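Local coordinates for protein N-hydroxyarylamine O-acetyltransferase (Bacillus cereus, PDB 4DMO) that probably transfers acetyl groups to arylamines and N-hydroxyarylamines, as an active member of the arylamine N-acetyltransferase family with a non-canonical catalytic triad, at residues 5-10 against 82-87; 22-27 against 115-120; 77-82 against 87-92. One frame throughout, in Å; residues are numbered along the deposited sequence.

Contact 1. Residues 5-10 against 82-87; sequences DFQKQF and LKDSGF
Q7 of helix 5-14 leans on D84 and S85 at the C-terminal end of helix 71-84. The apolar part of the contact is a crossing of aliphatic arms: Q7 CG lies 3.7 Å from D84 CB, and beyond it the chain runs out extended (chi2 -174°), carrying the amide on toward S85. The polar ends also have partners outside the two segments. Q7 OE1 sits 3.4 Å from D84 O, two acceptors side by side, and is satisfied instead by the backbone N of T4. Q7 NE2 comes to 3.1 Å from S85 OG, a hydroxyl that bonds to F81 O. The amide and the D84 carboxylate are turned 60° apart; the carboxylate finds its charge partner in K55 and also bonds T4 OG1 through OD2, an oxygen that has the CH carbon F6 CB beside it at 3.7 Å. A Schellman motif closes helix 71-84 here, with G86 N to K83 O at 3.0 Å and F87 N to L82 O at 3.1 Å, and G86 taking positive phi. With D84 held by K55 and T4, and Q7 OE1 by T4 N, these polar groups are anchored mostly by residues outside the two segments.

Contact 2. Residues 22-27 against 115-120; sequences VSFEDL and LTHHNE
F24 and H117 bring the two backbones closest, their CA atoms 7.4 Å apart. Residues 22-27 lead into helix 27-37: F24 to D26 have helical backbone angles, and S23 N bonds D26 OD2 at 2.9 Å, approaching from above the carboxylate plane, while D26 N returns a weak bond to S23 OG. Residues 115-120 finish strand 103-117 and reverse through a type I' turn, H117 and E120 bonding each other by N and O in both directions. Between the segments the two rings form an offset stack, centroids 4.5 Å apart and planes within 8° of parallel. The slip puts F24 CB over the middle of the imidazole, a CH-pi contact of 3.6 Å to the H117 centroid, whereas H117 CD2 lies above the rim of the phenyl ring. Both residues hold CG anti to the backbone N (chi1 about 180° in each), which sends the rings out from their chains to overlap. H118 CD2 lies over the rim of the opposite face of H117, leaving the imidazole between F24 and H118. At the edge of the F24 ring, L115 CD2 lies 4.1 Å from CD1 and meets L27 CD1 tip to tip at 3.3 Å, tighter than usual for two methyl groups. Y122, on the returning strand, also meets the F24 ring, with the planes well inclined. This is a beta hairpin closed by a two-residue type I' turn, whose strand end packs on the loop entering a helix, where the helical and beta regions of the acetyltransferase fold meet.

Contact 3. Residues 77-82 against 87-92; sequences TMYYFL and FDVHLV
Y79 and V89 face each other, CA to CA 6.6 Å, where helix 77-82 and strand 88-92 run nearly antiparallel, their axes approaching to 8.4 Å with 160° between their N-to-C directions. V89 is wedged between two helix residues about one turn apart, each of its methyls serving a different one. CG2 presses on the Y79 ring, 3.6 Å from CE1, while CG1 lies 3.7 Å from L82 CB, where the two side chains cross at about a right angle and L82 CD2 continues to the F87 ring. L91 completes the grip on the tyrosine: its CG stands over the centre of one ring face, a CH-pi contact 4.1 Å from the centroid and 9° off the normal, and its CD2 reaches back to Y79 CB. With CG anti to its backbone N (chi1 168°), Y79 swings its ring out from the helix and alongside the strand, the edge passing near the backbone N of H90. The phenol end is then bridged to the strand by one water, 2.9 Å from Y79 OH and donating to V89 O at 2.6 Å. L91 over the face, V89 CG2 and the water together probably restrain the ring. Around this pair, strand 103-117 lies beside strand 88-98 and offers T113 to Y79 and L115 to V89 and F87; L27 of helix 27-37 meets L82 and F87, and on other flanks of helix 71-84 pack F6 and F10 of helix 5-14 and L58 of helix 55-64.

Contacts 1 and 3 share helix 71-84. L82 and F87 lie in segments of both but touch the opposing segment only in contact 3. Contact 1 ties the helix end to the N-terminal helix; contact 3 lays the helix on the first strand after it. Contact 2 uses the neighbouring strand and meets contact 3 where T116 N probably bonds D88 O. All three are partly buried, but contact 3 is the largest and innermost, its centre about 13 Å from the chain's centre against about 17 and 19 Å for contacts 1 and 2. Chemistry follows place: helix-end polar groups in contact 1, ring stacking beside a hairpin turn in contact 2, aliphatic-aromatic packing with one bridging water in contact 3.

Contact 1. Residues 5-10 against 82-87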
loop_
_atom_site.group_PDB
_atom_site.type_symbol
_atom_site.label_atom_id
_atom_site.label_comp_id
_atom_site.label_asym_id
_atom_site.label_seq_id
_atom_site.Cartn_x
_atom_site.Cartn_y
_atom_site.Cartn_z
ATOM N N ASP A 5 3.358 17.056 13.751
ATOM C CA ASP A 5 3.339 17.587 12.396
ATOM C C ASP A 5 2.989 16.458 11.400
ATOM O O ASP A 5 2.232 16.662 10.446
ATOM C CB ASP A 5 4.699 18.212 12.058
ATOM C CG ASP A 5 4.700 18.930 10.712
ATOM O OD1 ASP A 5 5.644 18.690 9.920
ATOM O OD2 ASP A 5 3.769 19.733 10.449
ATOM N N PHE A 6 3.555 15.273 11.622
ATOM C CA PHE A 6 3.244 14.121 10.785
ATOM C C PHE A 6 1.742 13.922 10.702
ATOM O O PHE A 6 1.198 13.803 9.614
ATOM C CB PHE A 6 3.928 12.850 11.297
ATOM C CG PHE A 6 4.004 11.757 10.260
ATOM C CD1 PHE A 6 5.162 11.569 9.523
ATOM C CD2 PHE A 6 2.905 10.944 9.998
ATOM C CE1 PHE A 6 5.233 10.574 8.552
ATOM C CE2 PHE A 6 2.971 9.945 9.024
ATOM C CZ PHE A 6 4.125 9.770 8.304
ATOM N N GLN A 7 1.074 13.900 11.854
ATOM C CA GLN A 7 -0.383 13.741 11.916
ATOM C C GLN A 7 -1.129 14.841 11.147
ATOM O O GLN A 7 -2.093 14.580 10.410
ATOM C CB GLN A 7 -0.840 13.750 13.373
ATOM C CG GLN A 7 -0.474 12.497 14.154
ATOM C CD GLN A 7 -1.083 12.481 15.556
ATOM O OE1 GLN A 7 -0.471 12.965 16.512
ATOM N NE2 GLN A 7 -2.293 11.926 15.680
ATOM N N LYS A 8 -0.691 16.081 11.324
ATOM C CA LYS A 8 -1.381 17.195 10.687
ATOM C C LYS A 8 -1.263 17.111 9.154
ATOM O O LYS A 8 -2.254 17.256 8.441
ATOM C CB LYS A 8 -0.813 18.524 11.193
ATOM C CG LYS A 8 -1.584 19.734 10.725
ATOM C CD LYS A 8 -0.915 21.050 11.141
ATOM C CE LYS A 8 -1.619 22.286 10.542
ATOM N NZ LYS A 8 -0.839 23.546 10.775
ATOM N N GLN A 9 -0.051 16.862 8.666
ATOM C CA GLN A 9 0.191 16.722 7.233
ATOM C C GLN A 9 -0.553 15.528 6.664
ATOM O O GLN A 9 -0.980 15.544 5.508
ATOM C CB GLN A 9 1.673 16.590 6.968
ATOM C CG GLN A 9 2.490 17.708 7.576
ATOM C CD GLN A 9 3.107 18.583 6.530
ATOM O OE1 GLN A 9 2.491 18.870 5.490
ATOM N NE2 GLN A 9 4.341 19.014 6.785
ATOM N N PHE A 10 -0.705 14.493 7.484
ATOM C CA PHE A 10 -1.414 13.293 7.093
ATOM C C PHE A 10 -2.904 13.563 6.910
ATOM O O PHE A 10 -3.463 13.216 5.885
ATOM C CB PHE A 10 -1.162 12.187 8.122
ATOM C CG PHE A 10 -1.595 10.820 7.671
ATOM C CD1 PHE A 10 -0.702 9.953 7.062
ATOM C CD2 PHE A 10 -2.890 10.393 7.876
ATOM C CE1 PHE A 10 -1.104 8.691 6.653
ATOM C CE2 PHE A 10 -3.294 9.133 7.463
ATOM C CZ PHE A 10 -2.395 8.292 6.835
ATOM N N LEU A 82 -0.108 5.997 12.686
ATOM C CA LEU A 82 -0.828 5.207 13.703
ATOM C C LEU A 82 -0.103 5.270 15.047
ATOM O O LEU A 82 -0.736 5.374 16.089
ATOM C CB LEU A 82 -1.009 3.743 13.258
ATOM C CG LEU A 82 -1.989 3.551 12.094
ATOM C CD1 LEU A 82 -2.066 2.102 11.652
ATOM C CD2 LEU A 82 -3.377 4.041 12.462
ATOM N N LYS A 83 1.225 5.236 15.000
ATOM C CA LYS A 83 2.072 5.339 16.184
ATOM C C LYS A 83 1.883 6.675 16.912
ATOM O O LYS A 83 1.685 6.688 18.127
ATOM C CB LYS A 83 3.529 5.173 15.756
ATOM C CG LYS A 83 4.506 4.700 16.807
ATOM C CD LYS A 83 5.752 4.225 16.073
ATOM C CE LYS A 83 7.013 4.193 16.929
ATOM N NZ LYS A 83 8.228 4.570 16.091
ATOM N N ASP A 84 1.971 7.798 16.181
ATOM C CA ASP A 84 1.729 9.124 16.774
ATOM C C ASP A 84 0.310 9.270 17.309
ATOM O O ASP A 84 0.061 10.055 18.220
ATOM C CB ASP A 84 1.977 10.242 15.779
ATOM C CG ASP A 84 3.423 10.437 15.488
ATOM O OD1 ASP A 84 4.250 9.754 16.125
ATOM O OD2 ASP A 84 3.733 11.260 14.605
ATOM N N SER A 85 -0.617 8.522 16.726
ATOM C CA SER A 85 -2.010 8.539 17.165
ATOM C C SER A 85 -2.238 7.647 18.383
ATOM O O SER A 85 -3.380 7.392 18.755
ATOM C CB SER A 85 -2.947 8.104 16.035
ATOM O OG SER A 85 -2.838 8.970 14.919
ATOM N N GLY A 86 -1.164 7.152 18.986
ATOM C CA GLY A 86 -1.287 6.401 20.225
ATOM C C GLY A 86 -1.551 4.905 20.072
ATOM O O GLY A 86 -1.610 4.193 21.078
ATOM N N PHE A 87 -1.719 4.412 18.845
ATOM C CA PHE A 87 -1.927 2.973 18.628
ATOM C C PHE A 87 -0.679 2.125 18.818
ATOM O O PHE A 87 0.430 2.554 18.515
ATOM C CB PHE A 87 -2.420 2.710 17.229
ATOM C CG PHE A 87 -3.778 3.205 16.983
ATOM C CD1 PHE A 87 -3.963 4.430 16.388
ATOM C CD2 PHE A 87 -4.873 2.447 17.321
ATOM C CE1 PHE A 87 -5.223 4.890 16.133
ATOM C CE2 PHE A 87 -6.129 2.904 17.077
ATOM C CZ PHE A 87 -6.303 4.137 16.476
#

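Contact 2. Residues 22-27 against 115-120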
loop_
_atom_site.group_PDB
_atom_site.type_symbol
_atom_site.label_atom_id
_atom_site.label_comp_id
_atom_site.label_asym_id
_atom_site.label_seq_id
_atom_site.Cartn_x
_atom_site.Cartn_y
_atom_site.Cartn_z
ATOM N N VAL A 22 -7.787 9.728 17.808
ATOM C CA VAL A 22 -8.149 8.811 16.717
ATOM C C VAL A 22 -8.576 7.443 17.280
ATOM O O VAL A 22 -7.847 6.809 18.034
ATOM C CB VAL A 22 -6.945 8.615 15.728
ATOM C CG1 VAL A 22 -7.367 7.826 14.473
ATOM C CG2 VAL A 22 -6.370 9.956 15.325
ATOM N N SER A 23 -9.748 6.974 16.901
ATOM C CA SER A 23 -10.237 5.715 17.433
ATOM C C SER A 23 -10.058 4.602 16.435
ATOM O O SER A 23 -9.769 4.842 15.258
ATOM C CB SER A 23 -11.729 5.816 17.799
ATOM O OG SER A 23 -12.558 5.839 16.639
ATOM N N PHE A 24 -10.269 3.375 16.905
ATOM C CA PHE A 24 -10.183 2.207 16.040
ATOM C C PHE A 24 -11.217 2.261 14.936
ATOM O O PHE A 24 -10.942 1.957 13.766
ATOM C CB PHE A 24 -10.385 0.932 16.845
ATOM C CG PHE A 24 -10.305 -0.299 16.018
ATOM C CD1 PHE A 24 -9.080 -0.864 15.731
ATOM C CD2 PHE A 24 -11.442 -0.887 15.496
ATOM C CE1 PHE A 24 -8.984 -2.004 14.955
ATOM C CE2 PHE A 24 -11.331 -2.033 14.718
ATOM C CZ PHE A 24 -10.091 -2.575 14.455
ATOM N N GLU A 25 -12.425 2.641 15.319
ATOM C CA GLU A 25 -13.545 2.662 14.395
ATOM C C GLU A 25 -13.307 3.645 13.247
ATOM O O GLU A 25 -13.959 3.547 12.199
ATOM C CB GLU A 25 -14.826 2.971 15.186
ATOM C CG GLU A 25 -16.103 2.891 14.386
ATOM C CD GLU A 25 -17.227 2.206 15.141
ATOM O OE1 GLU A 25 -17.179 0.961 15.255
ATOM O OE2 GLU A 25 -18.159 2.896 15.611
ATOM N N ASP A 26 -12.370 4.581 13.475
ATOM C CA ASP A 26 -11.935 5.587 12.492
ATOM C C ASP A 26 -10.988 5.024 11.410
ATOM O O ASP A 26 -10.837 5.605 10.337
ATOM C CB ASP A 26 -11.175 6.728 13.181
ATOM C CG ASP A 26 -12.052 7.604 14.072
ATOM O OD1 ASP A 26 -13.279 7.697 13.852
ATOM O OD2 ASP A 26 -11.475 8.247 14.969
ATOM N N LEU A 27 -10.320 3.922 11.709
ATOM C CA LEU A 27 -9.232 3.437 10.865
ATOM C C LEU A 27 -9.686 3.097 9.452
ATOM O O LEU A 27 -9.046 3.481 8.459
ATOM C CB LEU A 27 -8.607 2.224 11.518
ATOM C CG LEU A 27 -7.936 2.576 12.838
ATOM C CD1 LEU A 27 -7.298 1.358 13.420
ATOM C CD2 LEU A 27 -6.915 3.685 12.653
ATOM N N LEU A 115 -1.559 -3.987 13.956
ATOM C CA LEU A 115 -2.114 -3.128 14.989
ATOM C C LEU A 115 -2.803 -3.980 16.074
ATOM O O LEU A 115 -3.541 -4.919 15.778
ATOM C CB LEU A 115 -3.127 -2.154 14.380
ATOM C CG LEU A 115 -3.936 -1.392 15.446
ATOM C CD1 LEU A 115 -3.044 -0.505 16.264
ATOM C CD2 LEU A 115 -5.052 -0.566 14.839
ATOM N N THR A 116 -2.553 -3.614 17.322
ATOM C CA THR A 116 -3.165 -4.238 18.472
ATOM C C THR A 116 -4.236 -3.338 19.051
ATOM O O THR A 116 -3.956 -2.231 19.501
ATOM C CB THR A 116 -2.124 -4.475 19.552
ATOM O OG1 THR A 116 -1.114 -5.342 19.037
ATOM C CG2 THR A 116 -2.737 -5.100 20.771
ATOM N N HIS A 117 -5.462 -3.837 19.056
ATOM C CA HIS A 117 -6.561 -3.149 19.690
ATOM C C HIS A 117 -7.341 -4.116 20.580
ATOM O O HIS A 117 -7.726 -5.201 20.138
ATOM C CB HIS A 117 -7.491 -2.576 18.635
ATOM C CG HIS A 117 -8.668 -1.846 19.201
ATOM N ND1 HIS A 117 -8.540 -0.678 19.925
ATOM C CD2 HIS A 117 -9.996 -2.105 19.137
ATOM C CE1 HIS A 117 -9.737 -0.255 20.290
ATOM N NE2 HIS A 117 -10.638 -1.101 19.821
ATOM N N HIS A 118 -7.572 -3.730 21.832
ATOM C CA HIS A 118 -8.346 -4.570 22.753
ATOM C C HIS A 118 -7.788 -5.991 22.751
ATOM O O HIS A 118 -8.541 -6.951 22.640
ATOM C CB HIS A 118 -9.842 -4.603 22.352
ATOM C CG HIS A 118 -10.581 -3.309 22.583
ATOM N ND1 HIS A 118 -11.935 -3.168 22.332
ATOM C CD2 HIS A 118 -10.157 -2.107 23.049
ATOM C CE1 HIS A 118 -12.308 -1.931 22.626
ATOM N NE2 HIS A 118 -11.251 -1.269 23.068
ATOM N N ASN A 119 -6.467 -6.129 22.840
ATOM C CA ASN A 119 -5.870 -7.459 22.938
ATOM C C ASN A 119 -5.967 -8.299 21.663
ATOM O O ASN A 119 -5.618 -9.474 21.692
ATOM C CB ASN A 119 -6.520 -8.249 24.088
ATOM C CG ASN A 119 -5.633 -8.335 25.320
ATOM O OD1 ASN A 119 -4.409 -8.499 25.204
ATOM N ND2 ASN A 119 -6.242 -8.202 26.516
ATOM N N GLU A 120 -6.441 -7.724 20.557
ATOM C CA GLU A 120 -6.562 -8.500 19.324
ATOM C C GLU A 120 -5.811 -7.864 18.169
ATOM O O GLU A 120 -5.714 -6.635 18.056
ATOM C CB GLU A 120 -8.028 -8.714 18.955
ATOM C CG GLU A 120 -8.665 -9.933 19.652
ATOM C CD GLU A 120 -10.168 -9.957 19.504
ATOM O OE1 GLU A 120 -10.711 -9.026 18.862
ATOM O OE2 GLU A 120 -10.798 -10.908 20.022
#

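Contact 3. Residues 77-82 against 87-92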
loop_
_atom_site.group_PDB
_atom_site.type_symbol
_atom_site.label_atom_id
_atom_site.label_comp_id
_atom_site.label_asym_id
_atom_site.label_seq_id
_atom_site.Cartn_x
_atom_site.Cartn_y
_atom_site.Cartn_z
ATOM N N THR A 77 4.421 4.663 6.161
ATOM C CA THR A 77 3.753 5.952 6.326
ATOM C C THR A 77 2.575 5.833 7.286
ATOM O O THR A 77 2.401 6.670 8.154
ATOM C CB THR A 77 3.226 6.522 4.980
ATOM O OG1 THR A 77 4.317 6.747 4.105
ATOM C CG2 THR A 77 2.494 7.841 5.176
ATOM N N MET A 78 1.742 4.808 7.086
ATOM C CA MET A 78 0.540 4.618 7.890
ATOM C C MET A 78 0.964 4.207 9.303
ATOM O O MET A 78 0.499 4.740 10.302
ATOM C CB MET A 78 -0.370 3.574 7.242
ATOM C CG MET A 78 -1.541 3.104 8.112
ATOM S SD MET A 78 -2.735 4.396 8.544
ATOM C CE MET A 78 -3.637 4.540 7.019
ATOM N N TYR A 79 1.902 3.289 9.365
ATOM C CA TYR A 79 2.536 2.947 10.621
ATOM C C TYR A 79 2.883 4.194 11.469
ATOM O O TYR A 79 2.447 4.284 12.611
ATOM C CB TYR A 79 3.794 2.141 10.322
ATOM C CG TYR A 79 4.711 1.962 11.495
ATOM C CD1 TYR A 79 4.360 1.130 12.531
ATOM C CD2 TYR A 79 5.947 2.611 11.550
ATOM C CE1 TYR A 79 5.190 0.948 13.604
ATOM C CE2 TYR A 79 6.790 2.429 12.614
ATOM C CZ TYR A 79 6.399 1.590 13.642
ATOM O OH TYR A 79 7.203 1.391 14.720
ATOM N N TYR A 80 3.656 5.146 10.927
ATOM C CA TYR A 80 4.031 6.354 11.689
ATOM C C TYR A 80 2.828 7.170 12.116
ATOM O O TYR A 80 2.758 7.617 13.264
ATOM C CB TYR A 80 5.007 7.265 10.923
ATOM C CG TYR A 80 6.358 6.622 10.690
ATOM C CD1 TYR A 80 7.174 6.251 11.743
ATOM C CD2 TYR A 80 6.787 6.347 9.406
ATOM C CE1 TYR A 80 8.376 5.651 11.508
ATOM C CE2 TYR A 80 7.967 5.755 9.166
ATOM C CZ TYR A 80 8.769 5.401 10.212
ATOM O OH TYR A 80 9.974 4.800 9.953
ATOM N N PHE A 81 1.860 7.324 11.227
ATOM C CA PHE A 81 0.650 8.024 11.596
ATOM C C PHE A 81 -0.033 7.327 12.761
ATOM O O PHE A 81 -0.493 7.991 13.703
ATOM C CB PHE A 81 -0.333 8.066 10.456
ATOM C CG PHE A 81 -1.664 8.597 10.855
ATOM C CD1 PHE A 81 -1.851 9.948 11.040
ATOM C CD2 PHE A 81 -2.722 7.746 11.081
ATOM C CE1 PHE A 81 -3.085 10.446 11.422
ATOM C CE2 PHE A 81 -3.956 8.238 11.464
ATOM C CZ PHE A 81 -4.132 9.590 11.629
ATOM N N LEU A 82 -0.108 5.997 12.686
ATOM C CA LEU A 82 -0.828 5.207 13.703
ATOM C C LEU A 82 -0.103 5.270 15.047
ATOM O O LEU A 82 -0.736 5.374 16.089
ATOM C CB LEU A 82 -1.009 3.743 13.258
ATOM C CG LEU A 82 -1.989 3.551 12.094
ATOM C CD1 LEU A 82 -2.066 2.102 11.652
ATOM C CD2 LEU A 82 -3.377 4.041 12.462
ATOM N N PHE A 87 -1.719 4.412 18.845
ATOM C CA PHE A 87 -1.927 2.973 18.628
ATOM C C PHE A 87 -0.679 2.125 18.818
ATOM O O PHE A 87 0.430 2.554 18.515
ATOM C CB PHE A 87 -2.420 2.710 17.229
ATOM C CG PHE A 87 -3.778 3.205 16.983
ATOM C CD1 PHE A 87 -3.963 4.430 16.388
ATOM C CD2 PHE A 87 -4.873 2.447 17.321
ATOM C CE1 PHE A 87 -5.223 4.890 16.133
ATOM C CE2 PHE A 87 -6.129 2.904 17.077
ATOM C CZ PHE A 87 -6.303 4.137 16.476
ATOM N N ASP A 88 -0.879 0.889 19.254
ATOM C CA ASP A 88 0.216 -0.055 19.426
ATOM C C ASP A 88 0.443 -0.836 18.133
ATOM O O ASP A 88 -0.265 -1.816 17.836
ATOM C CB ASP A 88 -0.078 -1.008 20.576
ATOM C CG ASP A 88 1.053 -1.989 20.805
ATOM O OD1 ASP A 88 2.116 -1.795 20.176
ATOM O OD2 ASP A 88 0.891 -2.921 21.636
ATOM N N VAL A 89 1.420 -0.362 17.358
ATOM C CA VAL A 89 1.642 -0.841 15.995
ATOM C C VAL A 89 3.043 -1.378 15.761
ATOM O O VAL A 89 4.005 -1.017 16.457
ATOM C CB VAL A 89 1.344 0.278 14.960
ATOM C CG1 VAL A 89 -0.157 0.503 14.838
ATOM C CG2 VAL A 89 2.058 1.567 15.309
ATOM N N HIS A 90 3.156 -2.241 14.761
ATOM C CA HIS A 90 4.439 -2.852 14.429
ATOM C C HIS A 90 4.517 -3.133 12.925
ATOM O O HIS A 90 3.518 -3.392 12.286
ATOM C CB HIS A 90 4.606 -4.156 15.220
ATOM C CG HIS A 90 4.264 -4.018 16.679
ATOM N ND1 HIS A 90 5.188 -3.629 17.630
ATOM C CD2 HIS A 90 3.100 -4.223 17.349
ATOM C CE1 HIS A 90 4.603 -3.585 18.816
ATOM N NE2 HIS A 90 3.336 -3.937 18.673
ATOM N N LEU A 91 5.716 -3.099 12.374
ATOM C CA LEU A 91 5.930 -3.477 11.001
ATOM C C LEU A 91 6.216 -4.973 10.949
ATOM O O LEU A 91 6.757 -5.560 11.895
ATOM C CB LEU A 91 7.113 -2.713 10.408
ATOM C CG LEU A 91 6.926 -1.230 10.122
ATOM C CD1 LEU A 91 8.175 -0.647 9.518
ATOM C CD2 LEU A 91 5.756 -1.042 9.187
ATOM N N VAL A 92 5.827 -5.583 9.838
ATOM C CA VAL A 92 6.145 -6.968 9.572
ATOM C C VAL A 92 6.639 -7.084 8.148
ATOM O O VAL A 92 6.344 -6.229 7.284
ATOM C CB VAL A 92 4.927 -7.886 9.767
ATOM C CG1 VAL A 92 4.491 -7.858 11.230
ATOM C CG2 VAL A 92 3.804 -7.471 8.863
HETATM O O HOH W 1 6.315 0.062 17.133
#